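Local coordinates for petrobactin biosynthesis protein AsbB (Bacillus anthracis, PDB 3TO3) that catalyses the ATP-dependent condensation of spermidine with citryl-spermidine intermediates in the biosynthesis of the siderophore petrobactin, at residues I129-I134 against K168-F173; R187-I192 against P245-Q250; V425-V430 against E544-K549; M507-L512 against P565-E570. One frame throughout, in Å; residues are numbered along the deposited sequence. Where two conformers were deposited one is given.

Contact 1 of 4, residues I129-I134 against K168-F173; sequences IFKDTI and KARIGF
Lys-131 and Lys-168 carry most of this contact, in which helix 115-138 is joined to the loop before helix 175-181, which makes a type II beta turn from Arg-170 to Phe-173; Arg-170 and Ile-171 form a G1 beta bulge opposite Leu-305. The Lys-131 side chain leaves the helix toward the loop, bends at its second torsion (chi2 96°) and then runs extended across the carbonyl oxygens of the loop. CB lies 3.6 Å from Lys-168 O, and CD passes Ala-169 O. The ammonium at its end is held by three backbone carbonyls. NZ donates in the carbonyl plane to Phe-173 O at 2.8 Å and to Ala-169 O at 3.1 Å. It also reaches Arg-170 O at 3.2 Å, but from well above that carbonyl's plane; Phe-173 N, closing the turn, approaches the same oxygen from the opposite face. Gln-127 supplies a further acceptor from the preceding turn of the helix. One buried positive charge thus gathers both ends of the beta turn, and the clustered carbonyl dipoles would be expected to stabilise it.

Lys-168 reaches back to the helix. Its chain, bent at chi3, crosses Asp-132 at about a right angle, with CD 3.8 Å from Asp-132 CA. Its ammonium is shared with Glu-184 and Ile-158 O, while Tyr-167 and Gln-136 also bind the Asp-132 carboxylate. At the end of the turn, Phe-173 packs on Met-284, an ATP-binding residue. The salt bridge is short, Lys-168 NZ meeting Asp-132 OD1 at 2.6 Å on the anti side of the carboxylate and 34° out of its plane.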
loop_
_atom_site.group_PDB
_atom_site.type_symbol
_atom_site.label_atom_id
_atom_site.label_comp_id
_atom_site.label_asym_id
_atom_site.label_seq_id
_atom_site.Cartn_x
_atom_site.Cartn_y
_atom_site.Cartn_z
ATOM N N ILE B 129 3.847 -0.848 16.865
ATOM C CA ILE B 129 3.862 -1.930 17.827
ATOM C C ILE B 129 4.481 -3.181 17.219
ATOM O O ILE B 129 5.318 -3.845 17.833
ATOM C CB ILE B 129 2.421 -2.219 18.311
ATOM C CG1 ILE B 129 1.936 -1.062 19.176
ATOM C CG2 ILE B 129 2.335 -3.500 19.113
ATOM C CD1 ILE B 129 0.565 -1.213 19.570
ATOM N N PHE B 130 4.073 -3.507 16.001
ATOM C CA PHE B 130 4.587 -4.712 15.369
ATOM C C PHE B 130 6.094 -4.646 15.094
ATOM O O PHE B 130 6.836 -5.541 15.481
ATOM C CB PHE B 130 3.816 -4.986 14.080
ATOM C CG PHE B 130 4.362 -6.133 13.261
ATOM C CD1 PHE B 130 4.192 -7.455 13.669
ATOM C CD2 PHE B 130 4.987 -5.887 12.063
ATOM C CE1 PHE B 130 4.665 -8.520 12.899
ATOM C CE2 PHE B 130 5.464 -6.950 11.264
ATOM C CZ PHE B 130 5.311 -8.269 11.694
ATOM N N LYS B 131 6.543 -3.593 14.418
ATOM C CA LYS B 131 7.956 -3.460 14.147
ATOM C C LYS B 131 8.815 -3.270 15.402
ATOM O O LYS B 131 9.950 -3.753 15.429
ATOM C CB LYS B 131 8.247 -2.358 13.135
ATOM C CG LYS B 131 8.131 -2.861 11.698
ATOM C CD LYS B 131 6.758 -2.554 11.097
ATOM C CE LYS B 131 6.737 -2.862 9.594
ATOM N NZ LYS B 131 5.521 -2.371 8.895
ATOM N N ASP B 132 8.311 -2.580 16.435
ATOM C CA ASP B 132 9.176 -2.346 17.561
ATOM C C ASP B 132 9.289 -3.581 18.461
ATOM O O ASP B 132 10.347 -3.828 19.049
ATOM C CB ASP B 132 8.845 -1.098 18.360
ATOM C CG ASP B 132 9.968 -0.748 19.359
ATOM O OD1 ASP B 132 11.173 -0.816 18.989
ATOM O OD2 ASP B 132 9.659 -0.418 20.519
ATOM N N THR B 133 8.213 -4.357 18.539
ATOM C CA THR B 133 8.234 -5.631 19.255
ATOM C C THR B 133 9.367 -6.537 18.765
ATOM O O THR B 133 10.080 -7.114 19.561
ATOM C CB THR B 133 6.906 -6.399 19.103
ATOM O OG1 THR B 133 5.862 -5.694 19.784
ATOM C CG2 THR B 133 7.039 -7.812 19.675
ATOM N N ILE B 134 9.542 -6.656 17.457
ATOM C CA ILE B 134 10.628 -7.487 16.924
ATOM C C ILE B 134 11.996 -6.901 17.317
ATOM O O ILE B 134 12.930 -7.626 17.715
ATOM C CB ILE B 134 10.542 -7.605 15.388
ATOM C CG1 ILE B 134 9.185 -8.177 15.001
ATOM C CG2 ILE B 134 11.656 -8.520 14.844
ATOM C CD1 ILE B 134 8.704 -7.754 13.644
ATOM N N LYS B 168 7.798 3.800 14.871
ATOM C CA LYS B 168 8.151 2.677 13.989
ATOM C C LYS B 168 7.342 2.237 12.743
ATOM O O LYS B 168 7.478 1.083 12.332
ATOM C CB LYS B 168 8.746 1.503 14.773
ATOM C CG LYS B 168 10.126 1.107 14.249
ATOM C CD LYS B 168 10.843 0.228 15.263
ATOM C CE LYS B 168 11.875 1.031 16.035
ATOM N NZ LYS B 168 12.585 0.186 17.006
ATOM N N ALA B 169 6.353 2.999 12.306
ATOM C CA ALA B 169 5.352 2.452 11.377
ATOM C C ALA B 169 5.930 1.675 10.201
ATOM O O ALA B 169 5.515 0.524 9.945
ATOM C CB ALA B 169 4.440 3.545 10.872
ATOM N N ARG B 170 6.874 2.294 9.507
ATOM C CA ARG B 170 7.482 1.709 8.311
ATOM C C ARG B 170 6.465 1.110 7.339
ATOM O O ARG B 170 6.614 -0.049 6.937
ATOM C CB ARG B 170 8.500 0.632 8.687
ATOM C CG ARG B 170 9.834 1.171 9.146
ATOM C CD ARG B 170 10.662 0.115 9.874
ATOM N NE ARG B 170 11.644 0.753 10.733
ATOM C CZ ARG B 170 12.582 0.117 11.431
ATOM N NH1 ARG B 170 12.674 -1.206 11.393
ATOM N NH2 ARG B 170 13.414 0.818 12.193
ATOM N N ILE B 171 5.427 1.868 6.977
ATOM C CA ILE B 171 4.421 1.375 6.013
ATOM C C ILE B 171 5.078 1.098 4.633
ATOM O O ILE B 171 5.731 1.966 4.021
ATOM C CB ILE B 171 3.228 2.361 5.869
ATOM C CG1 ILE B 171 2.818 2.927 7.243
ATOM C CG2 ILE B 171 2.011 1.713 5.099
ATOM C CD1 ILE B 171 2.294 1.925 8.231
ATOM N N GLY B 172 4.871 -0.115 4.136
ATOM C CA GLY B 172 5.623 -0.656 3.010
ATOM C C GLY B 172 6.604 -1.785 3.321
ATOM O O GLY B 172 6.896 -2.561 2.406
ATOM N N PHE B 173 7.043 -1.949 4.583
ATOM C CA PHE B 173 7.850 -3.128 4.983
ATOM C C PHE B 173 6.963 -4.168 5.643
ATOM O O PHE B 173 6.291 -3.876 6.648
ATOM C CB PHE B 173 8.966 -2.790 6.008
ATOM C CG PHE B 173 10.188 -2.090 5.429
ATOM C CD1 PHE B 173 10.305 -1.821 4.078
ATOM C CD2 PHE B 173 11.231 -1.689 6.268
ATOM C CE1 PHE B 173 11.466 -1.164 3.552
ATOM C CE2 PHE B 173 12.365 -1.042 5.761
ATOM C CZ PHE B 173 12.481 -0.775 4.397
#

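Contact 2 of 4, residues R187-I192 against P245-Q250; sequences RPIKLI and PVHPWQ
Ile-192 and Val-246 form an antiparallel hydrogen-bonded pair where strand 192-197 begins and strand 241-246 ends, Ile-192 N donating to Val-246 O at 2.9 Å and Val-246 N to Ile-192 O at 2.7 Å. The pair joins the outer strand 241-246 to the central strand 192-197 of a three-stranded antiparallel sheet. Ile-192 O also receives a CA-H...O contact from Pro-245 CA at 3.3 Å. The two side chains of the pair stand on the same face of the sheet, where Trp-251 lies against both.

Beyond Val-246 the chain turns directly into helix 248-258, and Pro-248, in the first turn, packs against residues 189-192. The CG and CD atoms of its ring rest on the carbonyl of Lys-190, CG being 3.5 Å from Lys-190 O. Ile-189 CG1 lies 4.2 Å from Pro-248 CG, and the CA and CB of the proline take CG1 of Ile-192; Met-4 of the second subunit packs on both Ile-192 and Pro-248. Leu-191 and Pro-245 lie side by side, pointing the same way, with Leu-191 CD1 3.9 Å from Pro-245 CB.

His-247 is the N-cap of the helix. Its CG is anti to the backbone N (chi1 -169°), and Ile-189 CD1 approaches NE2 obliquely. ND1 serves as the capping acceptor: Trp-249 N donates to His-247 ND1 at 2.8 Å, only 5° out of the imidazole plane.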
loop_
_atom_site.group_PDB
_atom_site.type_symbol
_atom_site.label_atom_id
_atom_site.label_comp_id
_atom_site.label_asym_id
_atom_site.label_seq_id
_atom_site.Cartn_x
_atom_site.Cartn_y
_atom_site.Cartn_z
ATOM N N ARG B 187 22.292 -4.854 8.797
ATOM C CA ARG B 187 22.594 -5.730 7.682
ATOM C C ARG B 187 23.336 -4.929 6.626
ATOM O O ARG B 187 22.939 -3.821 6.302
ATOM C CB ARG B 187 21.308 -6.303 7.106
ATOM C CG ARG B 187 20.717 -7.426 7.936
ATOM C CD ARG B 187 21.388 -8.739 7.608
ATOM N NE ARG B 187 20.837 -9.837 8.391
ATOM C CZ ARG B 187 21.275 -10.190 9.599
ATOM N NH1 ARG B 187 22.276 -9.521 10.166
ATOM N NH2 ARG B 187 20.711 -11.211 10.241
ATOM N N PRO B 188 24.443 -5.473 6.115
ATOM C CA PRO B 188 25.182 -4.787 5.055
ATOM C C PRO B 188 24.398 -4.838 3.763
ATOM O O PRO B 188 23.814 -5.871 3.471
ATOM C CB PRO B 188 26.448 -5.619 4.918
ATOM C CG PRO B 188 26.540 -6.402 6.213
ATOM C CD PRO B 188 25.131 -6.680 6.591
ATOM N N ILE B 189 24.379 -3.750 2.997
ATOM C CA ILE B 189 23.674 -3.765 1.717
ATOM C C ILE B 189 24.451 -3.001 0.653
ATOM O O ILE B 189 25.318 -2.179 0.965
ATOM C CB ILE B 189 22.242 -3.204 1.840
ATOM C CG1 ILE B 189 22.236 -1.685 1.700
ATOM C CG2 ILE B 189 21.632 -3.590 3.181
ATOM C CD1 ILE B 189 21.126 -1.002 2.497
ATOM N N LYS B 190 24.138 -3.296 -0.601
ATOM C CA LYS B 190 24.813 -2.702 -1.745
ATOM C C LYS B 190 23.881 -1.693 -2.322
ATOM O O LYS B 190 22.694 -1.952 -2.418
ATOM C CB LYS B 190 25.026 -3.730 -2.845
ATOM C CG LYS B 190 25.800 -4.919 -2.449
ATOM C CD LYS B 190 27.195 -4.537 -2.148
ATOM C CE LYS B 190 28.119 -5.674 -2.509
ATOM N NZ LYS B 190 29.477 -5.315 -2.054
ATOM N N LEU B 191 24.412 -0.561 -2.753
ATOM C CA LEU B 191 23.613 0.380 -3.502
ATOM C C LEU B 191 23.509 -0.165 -4.904
ATOM O O LEU B 191 24.413 -0.862 -5.372
ATOM C CB LEU B 191 24.257 1.755 -3.497
ATOM C CG LEU B 191 24.399 2.316 -2.087
ATOM C CD1 LEU B 191 25.034 3.670 -2.143
ATOM C CD2 LEU B 191 23.047 2.422 -1.527
ATOM N N ILE B 192 22.374 0.099 -5.542
ATOM C CA ILE B 192 22.212 -0.146 -6.961
ATOM C C ILE B 192 22.617 1.125 -7.720
ATOM O O ILE B 192 22.142 2.206 -7.397
ATOM C CB ILE B 192 20.732 -0.481 -7.287
ATOM C CG1 ILE B 192 20.267 -1.734 -6.509
ATOM C CG2 ILE B 192 20.527 -0.564 -8.803
ATOM C CD1 ILE B 192 21.184 -2.960 -6.611
ATOM N N PRO B 245 22.943 6.490 -7.296
ATOM C CA PRO B 245 22.831 5.304 -6.446
ATOM C C PRO B 245 21.377 5.159 -5.914
ATOM O O PRO B 245 20.765 6.171 -5.592
ATOM C CB PRO B 245 23.862 5.563 -5.353
ATOM C CG PRO B 245 23.943 7.050 -5.263
ATOM C CD PRO B 245 23.547 7.637 -6.599
ATOM N N VAL B 246 20.864 3.935 -5.803
ATOM C CA VAL B 246 19.486 3.704 -5.422
ATOM C C VAL B 246 19.461 2.674 -4.305
ATOM O O VAL B 246 20.199 1.685 -4.343
ATOM C CB VAL B 246 18.687 3.154 -6.619
ATOM C CG1 VAL B 246 17.226 2.984 -6.267
ATOM C CG2 VAL B 246 18.854 4.064 -7.828
ATOM N N HIS B 247 18.632 2.908 -3.291
ATOM C CA HIS B 247 18.454 1.908 -2.244
ATOM C C HIS B 247 17.933 0.638 -2.899
ATOM O O HIS B 247 17.028 0.703 -3.691
ATOM C CB HIS B 247 17.449 2.422 -1.235
ATOM C CG HIS B 247 17.375 1.613 0.013
ATOM N ND1 HIS B 247 16.994 0.288 0.019
ATOM C CD2 HIS B 247 17.626 1.945 1.302
ATOM C CE1 HIS B 247 17.031 -0.165 1.262
ATOM N NE2 HIS B 247 17.412 0.819 2.058
ATOM N N PRO B 248 18.496 -0.523 -2.567
ATOM C CA PRO B 248 18.006 -1.734 -3.239
ATOM C C PRO B 248 16.533 -2.030 -2.951
ATOM O O PRO B 248 15.913 -2.636 -3.822
ATOM C CB PRO B 248 18.913 -2.857 -2.691
ATOM C CG PRO B 248 19.429 -2.333 -1.370
ATOM C CD PRO B 248 19.455 -0.814 -1.482
ATOM N N TRP B 249 15.974 -1.610 -1.810
ATOM C CA TRP B 249 14.511 -1.808 -1.596
ATOM C C TRP B 249 13.742 -0.906 -2.540
ATOM O O TRP B 249 12.713 -1.298 -3.096
ATOM C CB TRP B 249 14.020 -1.509 -0.160
ATOM C CG TRP B 249 12.561 -1.839 0.071
ATOM C CD1 TRP B 249 12.060 -2.998 0.593
ATOM C CD2 TRP B 249 11.416 -1.008 -0.223
ATOM N NE1 TRP B 249 10.695 -2.938 0.653
ATOM C CE2 TRP B 249 10.269 -1.735 0.156
ATOM C CE3 TRP B 249 11.256 0.289 -0.747
ATOM C CZ2 TRP B 249 8.967 -1.229 0.010
ATOM C CZ3 TRP B 249 9.959 0.808 -0.881
ATOM C CH2 TRP B 249 8.835 0.041 -0.510
ATOM N N GLN B 250 14.247 0.305 -2.711
ATOM C CA GLN B 250 13.590 1.277 -3.562
ATOM C C GLN B 250 13.623 0.805 -5.003
ATOM O O GLN B 250 12.620 0.901 -5.723
ATOM C CB GLN B 250 14.241 2.643 -3.442
ATOM C CG GLN B 250 13.566 3.668 -4.331
ATOM C CD GLN B 250 12.332 4.244 -3.674
ATOM O OE1 GLN B 250 11.762 3.645 -2.766
ATOM N NE2 GLN B 250 11.928 5.418 -4.104
#

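Contact 3 of 4, residues V425-V430 against E544-K549; sequences VIHLVV and ENHFRK
Phe-547, on helix 532-547, reaches to the side of helix 410-432, where Ile-426 and Val-430 receive it. Its CB bond does not itself point at the partner helix, but CG, anti to the carbonyl carbon (chi1 -72°), starts the ring across. CD1 lies at the edge of the neighbouring His-546 ring, in its plane. One face of the phenyl ring is covered by the same neighbour, His-546 CD2 lying 3.6 Å above the plane, over the centre. Farther out the rim meets helix 410-432. CE1 touches Ile-426 CG2 at 3.8 Å, the methyl lying at the ring edge near its plane, while CE2 on the other side of the tip lies against CB and CG1 of Val-430. CZ completes the reach, 3.7 Å from Val-430 CG2, the two side chains meeting tip to tip.

Both helices belong to the largely helical, FhuF-like C-terminal part of the protein. There Phe-557 of helix 554-560 stacks on the Phe-547 ring and also packs on Val-430, and helix 502-528 lies against Ile-426.

Alongside this apolar cluster runs a buried polar link. His-427 and His-546 are both turned with CG anti to the backbone N, and their rings meet rim to rim with planes at 85°. His-427 ND1 and His-546 NE2 share a hydrogen bond of 2.7 Å, in which either may be the donor. Asp-335 OD2 is hydrogen-bonded to His-427 NE2, the other ring nitrogen, and Tyr-337 meets both rings.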
loop_
_atom_site.group_PDB
_atom_site.type_symbol
_atom_site.label_atom_id
_atom_site.label_comp_id
_atom_site.label_asym_id
_atom_site.label_seq_id
_atom_site.Cartn_x
_atom_site.Cartn_y
_atom_site.Cartn_z
ATOM N N VAL B 425 23.858 26.538 18.685
ATOM C CA VAL B 425 22.641 26.589 17.908
ATOM C C VAL B 425 21.923 27.913 18.143
ATOM O O VAL B 425 21.482 28.553 17.191
ATOM C CB VAL B 425 21.673 25.433 18.256
ATOM C CG1 VAL B 425 20.419 25.560 17.432
ATOM C CG2 VAL B 425 22.332 24.062 18.029
ATOM N N ILE B 426 21.816 28.332 19.405
ATOM C CA ILE B 426 21.110 29.576 19.743
ATOM C C ILE B 426 21.905 30.774 19.224
ATOM O O ILE B 426 21.340 31.754 18.712
ATOM C CB ILE B 426 20.860 29.689 21.281
ATOM C CG1 ILE B 426 19.934 28.562 21.727
ATOM C CG2 ILE B 426 20.238 31.015 21.651
ATOM C CD1 ILE B 426 19.711 28.482 23.233
ATOM N N HIS B 427 23.232 30.681 19.347
ATOM C CA HIS B 427 24.098 31.691 18.775
ATOM C C HIS B 427 23.851 31.916 17.275
ATOM O O HIS B 427 23.776 33.055 16.830
ATOM C CB HIS B 427 25.556 31.351 19.013
ATOM C CG HIS B 427 26.489 32.433 18.595
ATOM N ND1 HIS B 427 26.840 33.473 19.430
ATOM C CD2 HIS B 427 27.139 32.647 17.426
ATOM C CE1 HIS B 427 27.671 34.287 18.791
ATOM N NE2 HIS B 427 27.874 33.804 17.578
ATOM N N LEU B 428 23.754 30.824 16.508
ATOM C CA LEU B 428 23.427 30.863 15.085
ATOM C C LEU B 428 22.131 31.625 14.840
ATOM O O LEU B 428 22.035 32.429 13.912
ATOM C CB LEU B 428 23.263 29.438 14.544
ATOM C CG LEU B 428 24.537 28.768 14.054
ATOM C CD1 LEU B 428 24.296 27.331 13.648
ATOM C CD2 LEU B 428 25.100 29.575 12.878
ATOM N N VAL B 429 21.120 31.355 15.660
ATOM C CA VAL B 429 19.842 32.036 15.531
ATOM C C VAL B 429 19.984 33.540 15.763
ATOM O O VAL B 429 19.541 34.350 14.946
ATOM C CB VAL B 429 18.790 31.467 16.512
ATOM C CG1 VAL B 429 17.641 32.458 16.713
ATOM C CG2 VAL B 429 18.287 30.118 16.010
ATOM N N VAL B 430 20.624 33.915 16.864
ATOM C CA VAL B 430 20.647 35.331 17.279
ATOM C C VAL B 430 21.652 36.197 16.514
ATOM O O VAL B 430 21.382 37.353 16.134
ATOM C CB VAL B 430 20.908 35.438 18.785
ATOM C CG1 VAL B 430 20.897 36.890 19.234
ATOM C CG2 VAL B 430 19.894 34.557 19.591
ATOM N N GLU B 544 22.467 33.169 29.493
ATOM C CA GLU B 544 22.862 34.487 29.985
ATOM C C GLU B 544 24.378 34.677 29.974
ATOM O O GLU B 544 24.862 35.731 29.578
ATOM C CB GLU B 544 22.322 34.757 31.393
ATOM C CG GLU B 544 20.836 35.097 31.448
ATOM C CD GLU B 544 20.458 36.373 30.700
ATOM O OE1 GLU B 544 21.163 37.400 30.841
ATOM O OE2 GLU B 544 19.432 36.346 29.978
ATOM N N ASN B 545 25.101 33.654 30.419
ATOM C CA ASN B 545 26.557 33.704 30.462
ATOM C C ASN B 545 27.157 33.969 29.065
ATOM O O ASN B 545 28.107 34.761 28.926
ATOM C CB ASN B 545 27.134 32.419 31.098
ATOM C CG ASN B 545 27.179 32.470 32.643
ATOM O OD1 ASN B 545 27.257 31.430 33.310
ATOM N ND2 ASN B 545 27.140 33.677 33.204
ATOM N N HIS B 546 26.590 33.319 28.041
ATOM C CA HIS B 546 27.038 33.480 26.655
ATOM C C HIS B 546 26.782 34.898 26.165
ATOM O O HIS B 546 27.704 35.596 25.747
ATOM C CB HIS B 546 26.334 32.516 25.700
ATOM C CG HIS B 546 26.721 32.718 24.267
ATOM N ND1 HIS B 546 27.941 32.315 23.760
ATOM C CD2 HIS B 546 26.059 33.296 23.235
ATOM C CE1 HIS B 546 28.012 32.631 22.479
ATOM N NE2 HIS B 546 26.885 33.231 22.136
ATOM N N PHE B 547 25.525 35.325 26.243
ATOM C CA PHE B 547 25.140 36.613 25.676
ATOM C C PHE B 547 25.659 37.824 26.434
ATOM O O PHE B 547 25.670 38.932 25.895
ATOM C CB PHE B 547 23.638 36.680 25.389
ATOM C CG PHE B 547 23.249 35.851 24.226
ATOM C CD1 PHE B 547 22.511 34.699 24.388
ATOM C CD2 PHE B 547 23.692 36.186 22.960
ATOM C CE1 PHE B 547 22.177 33.898 23.295
ATOM C CE2 PHE B 547 23.368 35.393 21.859
ATOM C CZ PHE B 547 22.614 34.260 22.022
ATOM N N ARG B 548 26.106 37.633 27.671
ATOM C CA ARG B 548 26.762 38.737 28.375
ATOM C C ARG B 548 28.128 39.046 27.751
ATOM O O ARG B 548 28.686 40.115 27.972
ATOM C CB ARG B 548 26.862 38.491 29.891
ATOM C CG ARG B 548 25.778 39.236 30.698
ATOM C CD ARG B 548 26.014 39.213 32.218
ATOM N NE ARG B 548 25.464 38.018 32.851
ATOM C CZ ARG B 548 26.161 36.911 33.083
ATOM N NH1 ARG B 548 27.441 36.839 32.731
ATOM N NH2 ARG B 548 25.577 35.873 33.661
ATOM N N LYS B 549 28.656 38.112 26.966
ATOM C CA LYS B 549 29.879 38.357 26.212
ATOM C C LYS B 549 29.665 39.040 24.851
ATOM O O LYS B 549 30.631 39.395 24.184
ATOM C CB LYS B 549 30.647 37.042 26.019
ATOM C CG LYS B 549 31.135 36.445 27.328
ATOM C CD LYS B 549 32.048 35.252 27.108
ATOM C CE LYS B 549 31.280 34.025 26.709
ATOM N NZ LYS B 549 32.185 32.984 26.131
#

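Contact 4 of 4, residues M507-L512 against P565-E570; sequences MVLDAL and PTFYAE
Leu-509 lies over one face of the Phe-567 ring in a CH-pi contact, a junction between helix 502-528 and strand 566-570, which pairs with strand 585-589 in a two-stranded antiparallel sheet. The helix and strand segments run at 40° to each other, their axes approaching to 8.5 Å. The two side chains slide past each other in opposite directions: Leu-509 CB is 3.7 Å from the ring centroid, nearest to CZ, while CD1 extends back over the root of the ring, 3.6 Å from Phe-567 CG. Phe-567 CG stands between the backbone N and the carbonyl carbon (chi1 78°), which starts the ring toward the helix.

Asp-510 comes to the same ring from its edge, with OD1 near the plane beside CE1. OD1 is buried against the methyl of Ala-569 and has no polar partner in the model, an arrangement that might raise the acid's pKa. The Glu-570 side chain crosses Asp-510 at about a right angle; its chain is bent at chi2, and its OE1 forms a salt bridge with Arg-575. The other Asp-510 oxygen turns to the strand backbone, where Glu-570 N donates a weak but nearly straight hydrogen bond to Asp-510 OD2 at 3.3 Å.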
loop_
_atom_site.group_PDB
_atom_site.type_symbol
_atom_site.label_atom_id
_atom_site.label_comp_id
_atom_site.label_asym_id
_atom_site.label_seq_id
_atom_site.Cartn_x
_atom_site.Cartn_y
_atom_site.Cartn_z
HETATM N N MSE B 507 11.647 27.895 16.623
HETATM C CA MSE B 507 12.618 26.836 16.357
HETATM C C MSE B 507 13.465 26.523 17.595
HETATM O O MSE B 507 13.858 25.371 17.836
HETATM C CB MSE B 507 13.525 27.168 15.174
HETATM C CG MSE B 507 14.356 25.970 14.679
HETATM SE SE MSE B 507 13.269 24.651 13.692
HETATM C CE MSE B 507 13.281 25.543 11.935
ATOM N N VAL B 508 13.755 27.545 18.387
ATOM C CA VAL B 508 14.468 27.306 19.622
ATOM C C VAL B 508 13.606 26.605 20.728
ATOM O O VAL B 508 14.001 25.567 21.293
ATOM C CB VAL B 508 15.139 28.592 20.139
ATOM C CG1 VAL B 508 15.703 28.364 21.532
ATOM C CG2 VAL B 508 16.265 29.057 19.149
ATOM N N LEU B 509 12.442 27.177 21.029
ATOM C CA LEU B 509 11.614 26.687 22.115
ATOM C C LEU B 509 11.068 25.311 21.764
ATOM O O LEU B 509 11.163 24.381 22.567
ATOM C CB LEU B 509 10.459 27.651 22.442
ATOM C CG LEU B 509 10.934 29.013 22.942
ATOM C CD1 LEU B 509 9.714 29.847 23.368
ATOM C CD2 LEU B 509 11.960 28.880 24.078
ATOM N N ASP B 510 10.499 25.211 20.567
ATOM C CA ASP B 510 9.793 24.027 20.098
ATOM C C ASP B 510 10.712 22.909 19.616
ATOM O O ASP B 510 10.569 21.767 19.996
ATOM C CB ASP B 510 8.859 24.440 18.954
ATOM C CG ASP B 510 7.586 23.627 18.900
ATOM O OD1 ASP B 510 7.073 23.259 19.964
ATOM O OD2 ASP B 510 7.075 23.380 17.788
ATOM N N ALA B 511 11.671 23.220 18.775
ATOM C CA ALA B 511 12.455 22.143 18.216
ATOM C C ALA B 511 13.615 21.759 19.153
ATOM O O ALA B 511 13.715 20.614 19.605
ATOM C CB ALA B 511 12.918 22.463 16.825
ATOM N N LEU B 512 14.506 22.703 19.413
ATOM C CA LEU B 512 15.634 22.436 20.305
ATOM C C LEU B 512 15.229 21.942 21.705
ATOM O O LEU B 512 15.806 20.972 22.205
ATOM C CB LEU B 512 16.536 23.669 20.430
ATOM C CG LEU B 512 17.830 23.478 21.231
ATOM C CD1 LEU B 512 18.798 22.425 20.604
ATOM C CD2 LEU B 512 18.532 24.837 21.402
ATOM N N PRO B 565 6.552 33.991 28.545
ATOM C CA PRO B 565 5.805 33.142 29.483
ATOM C C PRO B 565 5.165 31.949 28.791
ATOM O O PRO B 565 5.240 30.832 29.299
ATOM C CB PRO B 565 4.718 34.075 30.015
ATOM C CG PRO B 565 5.321 35.467 29.872
ATOM C CD PRO B 565 6.130 35.399 28.597
ATOM N N THR B 566 4.546 32.192 27.642
ATOM C CA THR B 566 3.873 31.141 26.901
ATOM C C THR B 566 4.216 31.301 25.427
ATOM O O THR B 566 4.569 32.395 24.985
ATOM C CB THR B 566 2.337 31.211 27.076
ATOM O OG1 THR B 566 1.857 32.392 26.459
ATOM C CG2 THR B 566 1.927 31.267 28.563
ATOM N N PHE B 567 4.158 30.203 24.676
ATOM C CA PHE B 567 4.272 30.288 23.232
ATOM C C PHE B 567 3.505 29.150 22.578
ATOM O O PHE B 567 2.993 28.265 23.267
ATOM C CB PHE B 567 5.726 30.229 22.791
ATOM C CG PHE B 567 6.290 28.849 22.801
ATOM C CD1 PHE B 567 6.401 28.125 21.629
ATOM C CD2 PHE B 567 6.693 28.270 23.986
ATOM C CE1 PHE B 567 6.914 26.835 21.640
ATOM C CE2 PHE B 567 7.212 26.991 24.007
ATOM C CZ PHE B 567 7.317 26.273 22.827
ATOM N N TYR B 568 3.474 29.171 21.246
ATOM C CA TYR B 568 2.667 28.251 20.451
ATOM C C TYR B 568 3.529 27.146 19.879
ATOM O O TYR B 568 4.360 27.381 19.027
ATOM C CB TYR B 568 1.929 28.995 19.323
ATOM C CG TYR B 568 0.664 29.689 19.792
ATOM C CD1 TYR B 568 -0.108 29.134 20.803
ATOM C CD2 TYR B 568 0.243 30.903 19.241
ATOM C CE1 TYR B 568 -1.273 29.752 21.261
ATOM C CE2 TYR B 568 -0.936 31.533 19.691
ATOM C CZ TYR B 568 -1.684 30.945 20.715
ATOM O OH TYR B 568 -2.849 31.523 21.200
ATOM N N ALA B 569 3.317 25.940 20.390
ATOM C CA ALA B 569 3.961 24.718 19.919
ATOM C C ALA B 569 3.096 23.942 18.887
ATOM O O ALA B 569 1.880 23.886 18.992
ATOM C CB ALA B 569 4.237 23.841 21.090
ATOM N N GLU B 570 3.754 23.335 17.912
ATOM C CA GLU B 570 3.122 22.495 16.917
ATOM C C GLU B 570 2.309 21.406 17.564
ATOM O O GLU B 570 2.779 20.773 18.485
ATOM C CB GLU B 570 4.198 21.810 16.074
ATOM C CG GLU B 570 4.910 22.710 15.092
ATOM C CD GLU B 570 3.980 23.279 14.034
ATOM O OE1 GLU B 570 3.128 22.517 13.514
ATOM O OE2 GLU B 570 4.096 24.492 13.722
#

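Overall arrangement
The four contacts fall into two touching pairs. Contacts 1 and 2, centres 20 Å apart, touch where Phe-173 and Gly-172 meet Trp-249; Phe-173 CE1 lies 3.5 Å from Trp-249 NE1. Both approach the nucleotide: the side chain of Arg-170 is about 8 Å from ATP and that of His-247 about 10 Å. Contacts 3 and 4, centres 17 Å apart, share a helical core in which Ile-426 packs on Val-508 and Leu-512, and Val-429 on Val-508. Both lie away from the ATP and magnesium sites; in contact 4 the side chain of Asp-510 is about 12 Å from ATP. Contacts 2 and 3 are 42 Å apart between centres, on opposite sides of the chain's centre.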